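Local coordinates for protein PHOX (Pseudomonas fluorescens, PDB 4AMF) that hydrolyses phosphate monoesters as an alkaline phosphatase, using a cofactor of two iron ions bridged by an oxide together with calcium ions, at residues 267-272 with 382-387. Sequence-based numbering, arbitrary orientation.
Sequences KHENAA and PEWIVV. With CA (calcium ion), chain F; CA (calcium ion), chain G; FEO (mu-oxo-diiron), chain I; ACP (phosphomethylphosphonic acid adenylate ester), chain C.
Glu269 and Glu383 meet over one iron of the oxo-bridged diiron unit, at the centre of the PhoX beta-propeller. Their strands, 268-272 and 382-387, run nearly parallel with axes 5.5 Å apart. No backbone-to-backbone hydrogen bond joins them here; side chains and a water bridge the gap. Glu269 OE1 and Glu383 OE2 each lie 2.1 Å from FE2 of the cluster. The two oxygens sit close because they share the metal, not through a hydrogen bond. Glu190 and Asp288 bind the same iron. Each carboxylate also reaches a calcium ion. Glu269 OE2 takes one at 2.3 Å, whereas both oxygens of Glu383 hold the other. That second calcium also binds O1G and O1B of the substrate analogue, consistent with holding substrate phosphates. Glu269 sends CG anti to its backbone N (chi1 -178°), then bends at chi2, which brings OE2 to the edge of the Trp384 indole. Glu269 OE2 lies 3.2 Å from Trp384 CD1, near the ring plane. The side chains cross at about a right angle, with carboxylate and indole planes 47° apart. Indole NE1 donates to a water that binds the same calcium as Glu269.

Further along, the Asn270 amide spans the gap and grips the backbone of Ile385 twice. OD1 accepts from Ile385 N, which approaches from above the carbonyl plane. With an alanine in place of Asn270, Ile385 N and O would probably lose these partners and a gap open between the strands. A water extends the link, accepting from Asn270 N and lying 2.8 Å from Glu383 O. Past Asn270, Ala272 CB packs against Ile385 CG2. The second amide bond is nearly straight: Asn270 ND2 donates in its own plane to Ile385 O, 2.9 Å away, with N-H...O at 173°.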
loop_
_atom_site.group_PDB
_atom_site.type_symbol
_atom_site.label_atom_id
_atom_site.label_comp_id
_atom_site.label_asym_id
_atom_site.label_seq_id
_atom_site.Cartn_x
_atom_site.Cartn_y
_atom_site.Cartn_z
ATOM N N LYS A 267 3.444 10.085 2.209
ATOM C CA LYS A 267 3.651 8.676 2.551
ATOM C C LYS A 267 2.535 7.898 1.870
ATOM O O LYS A 267 1.483 7.558 2.440
ATOM C CB LYS A 267 3.760 8.520 4.071
ATOM C CG LYS A 267 4.826 9.440 4.672
ATOM C CD LYS A 267 5.129 9.127 6.097
ATOM C CE LYS A 267 6.060 10.171 6.643
ATOM N NZ LYS A 267 6.302 10.018 8.092
ATOM N N HIS A 268 2.767 7.703 0.578
ATOM C CA HIS A 268 1.847 7.041 -0.331
ATOM C C HIS A 268 1.543 5.610 0.023
ATOM O O HIS A 268 2.477 4.825 0.123
ATOM C CB HIS A 268 2.419 7.057 -1.768
ATOM C CG HIS A 268 2.442 8.390 -2.415
ATOM N ND1 HIS A 268 1.380 8.859 -3.144
ATOM C CD2 HIS A 268 3.457 9.273 -2.518
ATOM C CE1 HIS A 268 1.757 10.031 -3.631
ATOM N NE2 HIS A 268 3.009 10.301 -3.331
ATOM N N GLU A 269 0.257 5.259 0.211
ATOM C CA GLU A 269 -0.135 3.880 0.445
ATOM C C GLU A 269 -0.372 3.150 -0.893
ATOM O O GLU A 269 0.405 2.304 -1.244
ATOM C CB GLU A 269 -1.389 3.781 1.314
ATOM C CG GLU A 269 -1.780 2.341 1.611
ATOM C CD GLU A 269 -1.368 1.806 2.953
ATOM O OE1 GLU A 269 -0.927 2.605 3.812
ATOM O OE2 GLU A 269 -1.417 0.559 3.114
ATOM N N ASN A 270 -1.420 3.505 -1.657
ATOM C CA ASN A 270 -1.670 2.875 -2.954
ATOM C C ASN A 270 -2.152 3.943 -3.927
ATOM O O ASN A 270 -2.195 5.134 -3.575
ATOM C CB ASN A 270 -2.629 1.681 -2.866
ATOM C CG ASN A 270 -4.082 1.986 -3.040
ATOM O OD1 ASN A 270 -4.548 3.053 -2.624
ATOM N ND2 ASN A 270 -4.842 1.050 -3.638
ATOM N N ALA A 271 -2.422 3.529 -5.161
ATOM C CA ALA A 271 -2.808 4.445 -6.222
ATOM C C ALA A 271 -3.933 3.841 -6.991
ATOM O O ALA A 271 -3.719 2.834 -7.667
ATOM C CB ALA A 271 -1.606 4.668 -7.122
ATOM N N ALA A 272 -5.164 4.342 -6.794
ATOM C CA ALA A 272 -6.326 3.741 -7.420
ATOM C C ALA A 272 -6.650 4.449 -8.695
ATOM O O ALA A 272 -6.951 5.638 -8.654
ATOM C CB ALA A 272 -7.521 3.815 -6.488
ATOM N N PRO A 382 -5.565 7.202 6.108
ATOM C CA PRO A 382 -5.991 6.571 4.860
ATOM C C PRO A 382 -4.972 5.527 4.405
ATOM O O PRO A 382 -3.786 5.848 4.244
ATOM C CB PRO A 382 -6.147 7.738 3.869
ATOM C CG PRO A 382 -5.607 8.948 4.552
ATOM C CD PRO A 382 -5.193 8.615 5.958
ATOM N N GLU A 383 -5.435 4.303 4.170
ATOM C CA GLU A 383 -4.595 3.268 3.603
ATOM C C GLU A 383 -5.104 2.984 2.182
ATOM O O GLU A 383 -5.091 3.928 1.380
ATOM C CB GLU A 383 -4.388 2.073 4.542
ATOM C CG GLU A 383 -3.525 2.465 5.737
ATOM C CD GLU A 383 -2.845 1.312 6.462
ATOM O OE1 GLU A 383 -3.535 0.672 7.272
ATOM O OE2 GLU A 383 -1.666 0.989 6.178
ATOM N N TRP A 384 -5.493 1.775 1.815
ATOM C CA TRP A 384 -5.814 1.501 0.425
ATOM C C TRP A 384 -7.103 2.148 -0.014
ATOM O O TRP A 384 -8.090 2.153 0.729
ATOM C CB TRP A 384 -5.886 -0.003 0.128
ATOM C CG TRP A 384 -4.594 -0.725 0.220
ATOM C CD1 TRP A 384 -3.696 -0.643 1.233
ATOM C CD2 TRP A 384 -4.231 -1.887 -0.541
ATOM N NE1 TRP A 384 -2.719 -1.600 1.081
ATOM C CE2 TRP A 384 -3.083 -2.441 0.069
ATOM C CE3 TRP A 384 -4.775 -2.524 -1.667
ATOM C CZ2 TRP A 384 -2.470 -3.582 -0.412
ATOM C CZ3 TRP A 384 -4.233 -3.724 -2.064
ATOM C CH2 TRP A 384 -3.050 -4.202 -1.487
ATOM N N ILE A 385 -7.136 2.522 -1.299
ATOM C CA ILE A 385 -8.284 3.040 -2.020
ATOM C C ILE A 385 -8.558 2.099 -3.227
ATOM O O ILE A 385 -7.609 1.721 -3.937
ATOM C CB ILE A 385 -8.070 4.480 -2.494
ATOM C CG1 ILE A 385 -7.692 5.398 -1.293
ATOM C CG2 ILE A 385 -9.300 4.990 -3.240
ATOM C CD1 ILE A 385 -7.444 6.756 -1.622
ATOM N N VAL A 386 -9.824 1.744 -3.458
ATOM C CA VAL A 386 -10.221 0.972 -4.637
ATOM C C VAL A 386 -11.440 1.615 -5.274
ATOM O O VAL A 386 -12.230 2.266 -4.594
ATOM C CB VAL A 386 -10.446 -0.519 -4.372
ATOM C CG1 VAL A 386 -9.157 -1.177 -3.955
ATOM C CG2 VAL A 386 -11.498 -0.740 -3.315
ATOM N N VAL A 387 -11.596 1.386 -6.575
ATOM C CA VAL A 387 -12.685 1.905 -7.385
ATOM C C VAL A 387 -13.498 0.714 -7.889
ATOM O O VAL A 387 -12.943 -0.197 -8.507
ATOM C CB VAL A 387 -12.221 2.807 -8.533
ATOM C CG1 VAL A 387 -13.401 3.318 -9.332
ATOM C CG2 VAL A 387 -11.400 3.975 -7.981
HETATM CA CA CA F . -0.800 -1.212 4.436
HETATM CA CA CA G . -1.401 -0.639 8.147
HETATM FE FE1 FEO I . 2.542 0.168 4.440
HETATM FE FE2 FEO I . 0.015 2.098 5.575
HETATM O O FEO I . 0.674 0.398 4.872
HETATM P PG ACP C . 1.748 0.322 7.571
HETATM O O1G ACP C . 0.877 -1.004 7.470
HETATM O O2G ACP C . 3.000 0.199 6.514
HETATM O O3G ACP C . 0.863 1.594 7.368
HETATM P PB ACP C . 1.262 -0.127 10.408
HETATM O O1B ACP C . -0.134 0.249 10.105
HETATM O O2B ACP C . 1.645 -1.601 10.668
HETATM C C3B ACP C . 2.374 0.525 9.218
HETATM P PA ACP C . 2.261 0.502 13.077
HETATM O O1A ACP C . 3.654 0.071 12.835
HETATM O O2A ACP C . 1.392 -0.179 14.087
HETATM O O3A ACP C . 1.474 0.672 11.743
HETATM O "O5'" ACP C . 2.283 2.057 13.639
HETATM C "C5'" ACP C . 1.094 2.863 13.659
HETATM C "C4'" ACP C . 1.309 4.159 12.920
HETATM O "O4'" ACP C . 2.215 4.985 13.679
HETATM C "C3'" ACP C . 1.875 4.110 11.503
HETATM O "O3'" ACP C . 1.262 5.123 10.701
HETATM C "C2'" ACP C . 3.372 4.325 11.730
HETATM O "O2'" ACP C . 3.987 4.867 10.569
HETATM C "C1'" ACP C . 3.370 5.295 12.918
HETATM N N9 ACP C . 4.530 5.200 13.796
HETATM C C8 ACP C . 5.228 4.072 14.146
HETATM N N7 ACP C . 6.226 4.291 14.966
HETATM C C5 ACP C . 6.189 5.663 15.169
HETATM C C6 ACP C . 7.026 6.542 15.890
HETATM N N6 ACP C . 8.150 6.162 16.505
HETATM N N1 ACP C . 6.713 7.859 15.876
HETATM C C2 ACP C . 5.651 8.261 15.169
HETATM N N3 ACP C . 4.808 7.527 14.433
HETATM C C4 ACP C . 5.137 6.234 14.469
HETATM O O HOH W 1 -3.877 5.044 -0.827
HETATM O O HOH W 2 -0.040 -1.966 2.061
HETATM O O HOH W 3 -0.796 -3.675 4.536
HETATM O O HOH W 4 1.747 -2.034 4.441
HETATM O O HOH W 5 -3.133 -0.848 9.655
#